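Local structure of hydrolase, isochorismatase family (Pseudomonas putida KT2440, 4H17) at residues A[140-145]-A[177-182]; A[32-35]-A[39-42]. The protein is an isochorismatase-family protein that probably acts as a hydrolase. All blocks are in the same frame, centred on the assembly; numbering follows the deposited sequence.

Interaction 1: residues A[140-145]-A[177-182]; sequences TVRRAK and QCEMAV. With SO4 (sulfate ion), chain D; SO4 (sulfate ion), chain I.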
ATOM      1  N   THR A 140       4.902  -4.963  -0.310  1.00  9.55           N
ATOM      2  CA  THR A 140       6.019  -5.591   0.390  1.00  8.60           C
ATOM      3  C   THR A 140       6.768  -4.591   1.292  1.00  9.05           C
ATOM      4  O   THR A 140       7.085  -4.917   2.412  1.00 11.75           O
ATOM      5  CB  THR A 140       6.932  -6.330  -0.614  1.00 10.56           C
ATOM      6  OG1 THR A 140       6.160  -7.376  -1.232  1.00 12.86           O
ATOM      7  CG2 THR A 140       8.126  -6.892   0.103  1.00 11.49           C
ATOM      8  N   VAL A 141       6.918  -3.368   0.806  1.00 10.23           N
ATOM      9  CA  VAL A 141       7.596  -2.325   1.560  1.00 12.40           C
ATOM     10  C   VAL A 141       6.751  -2.019   2.775  1.00 12.94           C
ATOM     11  O   VAL A 141       7.262  -1.857   3.875  1.00 13.07           O
ATOM     12  CB  VAL A 141       7.816  -1.086   0.684  1.00 12.63           C
ATOM     13  CG1 VAL A 141       8.240   0.140   1.491  1.00 13.64           C
ATOM     14  CG2 VAL A 141       8.889  -1.391  -0.363  1.00 15.32           C
ATOM     15  N   ARG A 142       5.449  -1.903   2.579  1.00 12.05           N
ATOM     16  CA  ARG A 142       4.570  -1.630   3.732  1.00 13.29           C
ATOM     17  C   ARG A 142       4.673  -2.738   4.788  1.00 11.29           C
ATOM     18  O   ARG A 142       4.808  -2.445   5.978  1.00 13.88           O
ATOM     19  CB  ARG A 142       3.118  -1.463   3.286  1.00 12.87           C
ATOM     20  CG  ARG A 142       2.865  -0.222   2.392  1.00 12.72           C
ATOM     21  CD  ARG A 142       1.513  -0.253   1.716  1.00 13.18           C
ATOM     22  NE  ARG A 142       1.297   0.856   0.771  1.00 14.87           N
ATOM     23  CZ  ARG A 142       0.686   2.001   1.078  1.00 14.97           C
ATOM     24  NH1 ARG A 142       0.187   2.207   2.281  1.00 16.21           N
ATOM     25  NH2 ARG A 142       0.537   2.948   0.142  1.00 16.13           N
ATOM     26  N   ARG A 143       4.649  -3.988   4.351  1.00  9.66           N
ATOM     27  CA  ARG A 143       4.746  -5.105   5.278  1.00 10.52           C
ATOM     28  C   ARG A 143       6.081  -5.120   6.041  1.00 12.98           C
ATOM     29  O   ARG A 143       6.142  -5.451   7.234  1.00 12.65           O
ATOM     30  CB  ARG A 143       4.492  -6.434   4.567  1.00 11.40           C
ATOM     31  CG  ARG A 143       4.337  -7.611   5.528  1.00 11.40           C
ATOM     32  CD  ARG A 143       3.245  -7.397   6.534  1.00 12.51           C
ATOM     33  NE  ARG A 143       3.050  -8.579   7.362  1.00 13.05           N
ATOM     34  CZ  ARG A 143       2.567  -8.537   8.599  1.00 14.35           C
ATOM     35  NH1 ARG A 143       2.209  -7.373   9.113  1.00 14.17           N
ATOM     36  NH2 ARG A 143       2.423  -9.669   9.313  1.00 15.68           N
ATOM     37  N   ALA A 144       7.145  -4.781   5.355  1.00 14.47           N
ATOM     38  CA  ALA A 144       8.459  -4.717   5.954  1.00 16.49           C
ATOM     39  C   ALA A 144       8.478  -3.713   7.095  1.00 16.35           C
ATOM     40  O   ALA A 144       9.190  -3.950   8.070  1.00 18.08           O
ATOM     41  CB  ALA A 144       9.508  -4.349   4.920  1.00 17.92           C
ATOM     42  N   LYS A 145       7.774  -2.585   6.956  1.00 15.90           N
ATOM     43  CA  LYS A 145       7.641  -1.626   8.066  1.00 19.05           C
ATOM     44  C   LYS A 145       7.120  -2.327   9.322  1.00 17.08           C
ATOM     45  O   LYS A 145       7.619  -2.085  10.414  1.00 17.82           O
ATOM     46  CB  LYS A 145       6.729  -0.449   7.708  1.00 21.50           C
ATOM     47  CG  LYS A 145       6.630   0.657   8.775  1.00 25.47           C
ATOM     48  CD  LYS A 145       5.563   1.688   8.389  1.00 28.44           C
ATOM     49  CE  LYS A 145       5.501   2.897   9.310  1.00 34.35           C
ATOM     50  NZ  LYS A 145       6.554   3.913   9.030  1.00 31.31           N
ATOM     51  N   GLN A 177       4.838   8.369  -9.709  1.00 10.47           N
ATOM     52  CA  GLN A 177       5.204   9.554  -8.924  1.00 11.93           C
ATOM     53  C   GLN A 177       4.356   9.638  -7.673  1.00 12.20           C
ATOM     54  O   GLN A 177       4.870   9.901  -6.610  1.00 11.80           O
ATOM     55  CB  GLN A 177       5.055  10.845  -9.728  1.00 14.66           C
ATOM     56  N   CYS A 178       3.051   9.401  -7.808  0.65 11.70           N
ATOM     57  CA  CYS A 178       2.205   9.424  -6.630  0.65 11.90           C
ATOM     58  C   CYS A 178       2.628   8.345  -5.641  0.65 12.86           C
ATOM     59  O   CYS A 178       2.749   8.597  -4.435  0.65 12.53           O
ATOM     60  CB  CYS A 178       0.726   9.317  -7.030  0.65 14.25           C
ATOM     61  SG  CYS A 178       0.068  10.806  -7.879  0.65 15.74           S
ATOM     62  N   GLU A 179       2.900   7.128  -6.109  1.00 11.92           N
ATOM     63  CA  GLU A 179       3.295   6.082  -5.181  1.00 12.93           C
ATOM     64  C   GLU A 179       4.649   6.342  -4.548  1.00 11.42           C
ATOM     65  O   GLU A 179       4.822   6.011  -3.392  1.00 12.68           O
ATOM     66  CB  GLU A 179       3.196   4.690  -5.750  1.00 15.00           C
ATOM     67  CG  GLU A 179       2.988   3.623  -4.612  1.00 21.35           C
ATOM     68  CD  GLU A 179       1.623   3.629  -3.878  1.00 29.67           C
ATOM     69  OE1 GLU A 179       0.685   4.364  -4.284  1.00 28.30           O
ATOM     70  OE2 GLU A 179       1.458   2.888  -2.853  1.00 25.91           O
HETATM   71  N   MSE A 180       5.555   7.016  -5.262  1.00 11.71           N
HETATM   72  CA  MSE A 180       6.861   7.365  -4.710  1.00 16.22           C
HETATM   73  C   MSE A 180       6.659   8.408  -3.626  1.00 16.74           C
HETATM   74  O   MSE A 180       7.279   8.310  -2.567  1.00 13.67           O
HETATM   75  CB  MSE A 180       7.915   7.844  -5.724  1.00 14.55           C
HETATM   76  CG  MSE A 180       8.453   6.821  -6.751  1.00 13.68           C
HETATM   77 SE   MSE A 180       8.957   5.124  -5.939  0.75 15.27          SE
HETATM   78  CE  MSE A 180       7.340   4.118  -6.287  1.00 20.51           C
ATOM     79  N   ALA A 181       5.756   9.356  -3.837  1.00 13.86           N
ATOM     80  CA  ALA A 181       5.438  10.366  -2.822  1.00 13.71           C
ATOM     81  C   ALA A 181       4.833   9.711  -1.564  1.00 11.59           C
ATOM     82  O   ALA A 181       5.176  10.078  -0.424  1.00 12.88           O
ATOM     83  CB  ALA A 181       4.516  11.444  -3.392  1.00 14.07           C
ATOM     84  N   VAL A 182       3.926   8.768  -1.795  1.00 11.31           N
ATOM     85  CA  VAL A 182       3.246   7.992  -0.731  1.00 14.29           C
ATOM     86  C   VAL A 182       4.262   7.177   0.092  1.00 17.12           C
ATOM     87  O   VAL A 182       4.271   7.214   1.322  1.00 14.58           O
ATOM     88  CB  VAL A 182       2.149   7.093  -1.358  1.00 14.59           C
ATOM     89  CG1 VAL A 182       1.729   5.943  -0.448  1.00 16.74           C
ATOM     90  CG2 VAL A 182       0.965   7.944  -1.802  1.00 13.98           C
TER
HETATM   91  S   SO4 D 202       2.963 -12.306   6.625  1.00 21.51           S
HETATM   92  O1  SO4 D 202       1.710 -12.762   6.001  1.00 23.06           O
HETATM   93  O2  SO4 D 202       3.292 -11.036   5.996  1.00 16.44           O
HETATM   94  O3  SO4 D 202       4.012 -13.298   6.335  1.00 25.52           O
HETATM   95  O4  SO4 D 202       2.750 -12.121   8.101  1.00 22.35           O
HETATM   96  S   SO4 I 201      -0.461  -8.487  11.197  1.00 16.78           S
HETATM   97  O1  SO4 I 201      -0.013  -9.902  11.039  1.00 18.72           O
HETATM   98  O2  SO4 I 201       0.699  -7.628  11.574  1.00 19.34           O
HETATM   99  O3  SO4 I 201      -1.350  -8.421  12.404  1.00 18.81           O
HETATM  100  O4  SO4 I 201      -1.218  -7.953  10.041  1.00 18.69           O
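R142 and E179 form a salt bridge between helix 133-146 and helix 172-186, two helices of the Rossmann-like fold, with helices packed around a six-stranded parallel sheet. It is a compact example of how one arginine can tie together both helices and a dimer interface. From CB the R142 chain sets out toward the 177-182 segment, and CG lies beside the backbone N, anti to the carbonyl carbon (chi1 -66°). CG and CD then run on extended to NE, which bonds to S138 OG; that hydroxyl also bonds to E179 OE2, so one side chain positions both ends of the ion pair. At the tip, NH1 reaches T139 OG1 of the second subunit, while NH2 also bonds to H134 O there. Toward its own chain NH2 donates to E179 OE2 at 3.1 Å, nearly straight at 168°, with the acceptor in the guanidinium plane. The carboxylate is met on its syn side, but the donor stands 29° out of the carboxylate plane. E179 reaches this spot by a bend at chi2, its side chain crossing R142 at about a right angle. A methyl of V182 also packs against the same nitrogen, CG1 lying 3.3 Å from R142 NH2, obliquely to the guanidinium. The neighbouring R143 instead holds two sulfate ions, probably from the crystallisation liquor, at its guanidinium edges: NE and NH2 bond to O2 and O4 of the chain D sulfate, each at 2.8 Å, and NH1 reaches O2 of the chain I sulfate at 2.9 Å.

Interaction 2: residues A[32-35]-A[39-42]; sequences QKEY and PLKL. With SO4 (sulfate ion), chain C.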
ATOM      1  N   GLN A  32      10.499 -10.114 -14.127  1.00 13.75           N
ATOM      2  CA  GLN A  32      10.040 -11.191 -15.004  1.00 12.07           C
ATOM      3  C   GLN A  32       9.529 -10.706 -16.358  1.00 11.22           C
ATOM      4  O   GLN A  32       9.101  -9.574 -16.511  1.00 12.36           O
ATOM      5  CB  GLN A  32       8.955 -11.993 -14.335  1.00 15.72           C
ATOM      6  CG  GLN A  32       9.405 -12.651 -13.052  1.00 18.87           C
ATOM      7  CD  GLN A  32       8.278 -13.353 -12.380  1.00 15.14           C
ATOM      8  OE1 GLN A  32       7.636 -12.819 -11.446  1.00 14.09           O
ATOM      9  NE2 GLN A  32       8.025 -14.605 -12.820  1.00 15.54           N
ATOM     10  N   LYS A  33       9.555 -11.619 -17.333  1.00 12.39           N
ATOM     11  CA  LYS A  33       9.261 -11.259 -18.729  1.00 12.39           C
ATOM     12  C   LYS A  33       7.772 -10.868 -19.000  1.00 11.38           C
ATOM     13  O   LYS A  33       7.478 -10.146 -19.978  1.00 11.81           O
ATOM     14  CB  LYS A  33       9.708 -12.369 -19.685  1.00 10.08           C
ATOM     15  CG  LYS A  33      11.179 -12.661 -19.729  1.00 11.32           C
ATOM     16  CD  LYS A  33      11.514 -13.662 -20.836  1.00 13.79           C
ATOM     17  CE  LYS A  33      12.991 -13.865 -20.998  1.00 17.24           C
ATOM     18  NZ  LYS A  33      13.225 -14.955 -21.974  1.00 21.16           N
ATOM     19  N   GLU A  34       6.855 -11.283 -18.120  1.00 11.62           N
ATOM     20  CA  GLU A  34       5.458 -10.879 -18.166  1.00 13.72           C
ATOM     21  C   GLU A  34       5.329  -9.378 -18.391  1.00 11.97           C
ATOM     22  O   GLU A  34       4.471  -8.944 -19.155  1.00 12.51           O
ATOM     23  CB  GLU A  34       4.768 -11.267 -16.857  1.00 13.26           C
ATOM     24  CG  GLU A  34       3.304 -10.869 -16.786  1.00 11.13           C
ATOM     25  CD  GLU A  34       2.378 -11.665 -17.690  1.00 15.60           C
ATOM     26  OE1 GLU A  34       2.424 -12.915 -17.668  1.00 16.74           O
ATOM     27  OE2 GLU A  34       1.579 -11.069 -18.435  1.00 17.03           O
ATOM     28  N   TYR A  35       6.243  -8.607 -17.807  1.00 10.44           N
ATOM     29  CA  TYR A  35       6.135  -7.165 -17.810  1.00 11.66           C
ATOM     30  C   TYR A  35       6.686  -6.496 -19.065  1.00 10.90           C
ATOM     31  O   TYR A  35       6.728  -5.237 -19.115  1.00 13.06           O
ATOM     32  CB  TYR A  35       6.818  -6.596 -16.578  1.00 14.45           C
ATOM     33  CG  TYR A  35       6.229  -7.001 -15.258  1.00 10.55           C
ATOM     34  CD1 TYR A  35       4.886  -6.730 -14.959  1.00 11.03           C
ATOM     35  CD2 TYR A  35       7.001  -7.663 -14.289  1.00 11.13           C
ATOM     36  CE1 TYR A  35       4.361  -7.081 -13.729  1.00 11.42           C
ATOM     37  CE2 TYR A  35       6.456  -8.023 -13.070  1.00 11.07           C
ATOM     38  CZ  TYR A  35       5.157  -7.735 -12.797  1.00 12.08           C
ATOM     39  OH  TYR A  35       4.807  -8.138 -11.510  1.00 14.00           O
ATOM     40  N   PRO A  39      -0.812  -6.912 -21.800  1.00 16.62           N
ATOM     41  CA  PRO A  39      -1.527  -5.953 -20.963  1.00 16.56           C
ATOM     42  C   PRO A  39      -0.727  -5.517 -19.746  1.00 16.51           C
ATOM     43  O   PRO A  39      -0.988  -4.430 -19.196  1.00 16.27           O
ATOM     44  CB  PRO A  39      -2.800  -6.722 -20.532  1.00 18.31           C
ATOM     45  CG  PRO A  39      -2.478  -8.145 -20.742  1.00 19.01           C
ATOM     46  CD  PRO A  39      -1.484  -8.215 -21.856  1.00 17.73           C
ATOM     47  N   LEU A  40       0.239  -6.327 -19.297  1.00 12.97           N
ATOM     48  CA  LEU A  40       1.057  -5.958 -18.133  1.00 13.09           C
ATOM     49  C   LEU A  40       2.405  -5.349 -18.559  1.00 12.78           C
ATOM     50  O   LEU A  40       3.276  -5.183 -17.752  1.00 13.96           O
ATOM     51  CB  LEU A  40       1.249  -7.133 -17.160  1.00 12.97           C
ATOM     52  CG  LEU A  40      -0.050  -7.639 -16.551  1.00 10.87           C
ATOM     53  CD1 LEU A  40       0.296  -8.892 -15.774  1.00 13.14           C
ATOM     54  CD2 LEU A  40      -0.670  -6.567 -15.647  1.00 12.32           C
ATOM     55  N   LYS A  41       2.525  -4.936 -19.829  1.00 13.57           N
ATOM     56  CA  LYS A  41       3.741  -4.287 -20.269  1.00 14.01           C
ATOM     57  C   LYS A  41       3.908  -3.002 -19.480  1.00 14.94           C
ATOM     58  O   LYS A  41       2.976  -2.173 -19.491  1.00 16.59           O
ATOM     59  CB  LYS A  41       3.671  -3.942 -21.764  1.00 14.18           C
ATOM     60  CG  LYS A  41       4.918  -3.315 -22.311  1.00 16.94           C
ATOM     61  CD  LYS A  41       4.686  -2.844 -23.749  1.00 18.87           C
ATOM     62  CE  LYS A  41       5.949  -2.195 -24.300  1.00 24.49           C
ATOM     63  NZ  LYS A  41       6.098  -2.394 -25.774  1.00 29.77           N
ATOM     64  N   LEU A  42       5.069  -2.804 -18.839  1.00 13.61           N
ATOM     65  CA  LEU A  42       5.269  -1.649 -17.963  1.00 13.21           C
ATOM     66  C   LEU A  42       5.905  -0.529 -18.741  1.00 14.56           C
ATOM     67  O   LEU A  42       6.483  -0.771 -19.817  1.00 15.58           O
ATOM     68  CB  LEU A  42       6.049  -1.964 -16.701  1.00 14.55           C
ATOM     69  CG  LEU A  42       5.431  -3.127 -15.910  1.00 12.96           C
ATOM     70  CD1 LEU A  42       6.284  -3.394 -14.670  1.00 14.09           C
ATOM     71  CD2 LEU A  42       3.982  -2.929 -15.478  1.00 12.07           C
TER
HETATM   72  S   SO4 C 201       2.395  -7.148  -9.236  1.00 12.52           S
HETATM   73  O1  SO4 C 201       3.042  -8.321  -8.609  1.00 13.34           O
HETATM   74  O2  SO4 C 201       2.917  -5.916  -8.700  1.00 12.17           O
HETATM   75  O3  SO4 C 201       0.954  -7.207  -8.892  1.00 13.45           O
HETATM   76  O4  SO4 C 201       2.446  -7.193 -10.708  1.00 12.97           O
HETATM   77  O   HOH W   1       1.163  -8.867 -20.059  1.00 15.30           O
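A chi1 of -63° in Y35 and of -54° in L42 sets CG of each residue beside its own backbone N, and with the backbones so placed the two side chains run side by side, pointing the same way. L42 CD1 approaches the ring obliquely, 3.6 Å from Y35 CD1, and L42 CG sits near Y35 CB. The backbones are joined by a hydrogen bond from L42 N to Y35 O at 3.0 Å. Two weaker CA-H...O contacts flank it, K41 CA to Y35 O at 3.3 Å and Y35 CA to L40 O at 3.5 Å; this last carbonyl also lies at the edge of the tyrosine ring. All this takes place within the loop that links strand 24-29 of the parallel sheet to helix 45-61, folded back on itself after a short 3-10 turn, in a Rossmann-like fold. On its other flank the loop is closed by E34, whose chain bends at chi2 so that OE2 comes within 3.7 Å of L40 CD1. A water bridges that oxygen and L40 N, accepting from the latter; the carboxylate is further fixed by F79 N and by a salt bridge to R78. At the far end of its ring, Y35 OH donates to O4 of a sulfate, probably from the crystallisation liquor, at 2.7 Å. The same ion is bound by H71 NE2, S135 OG, S136 OG and M132 N, consistent with a pocket able to accept an anion.

How the interactions relate
Along the chain the two contacts come in series, interaction 2 closing before interaction 1 opens, and their centres lie 21 Å apart with nearest atoms about 10 Å from each other. Interaction 2 folds one loop between strand 24-29 and helix 45-61, a local closure over a few residues; interaction 1 joins helices 133-146 and 172-186, whose intervening chain includes strand 150-159 of the parallel sheet. Helix 133-146 offers an indirect connection, since its S135 and S136 help bind the sulfate that Y35 touches. Both contacts also meet the second subunit, interaction 1 through polar bonds and interaction 2 through packing of P39 and L40 on L11 of that subunit.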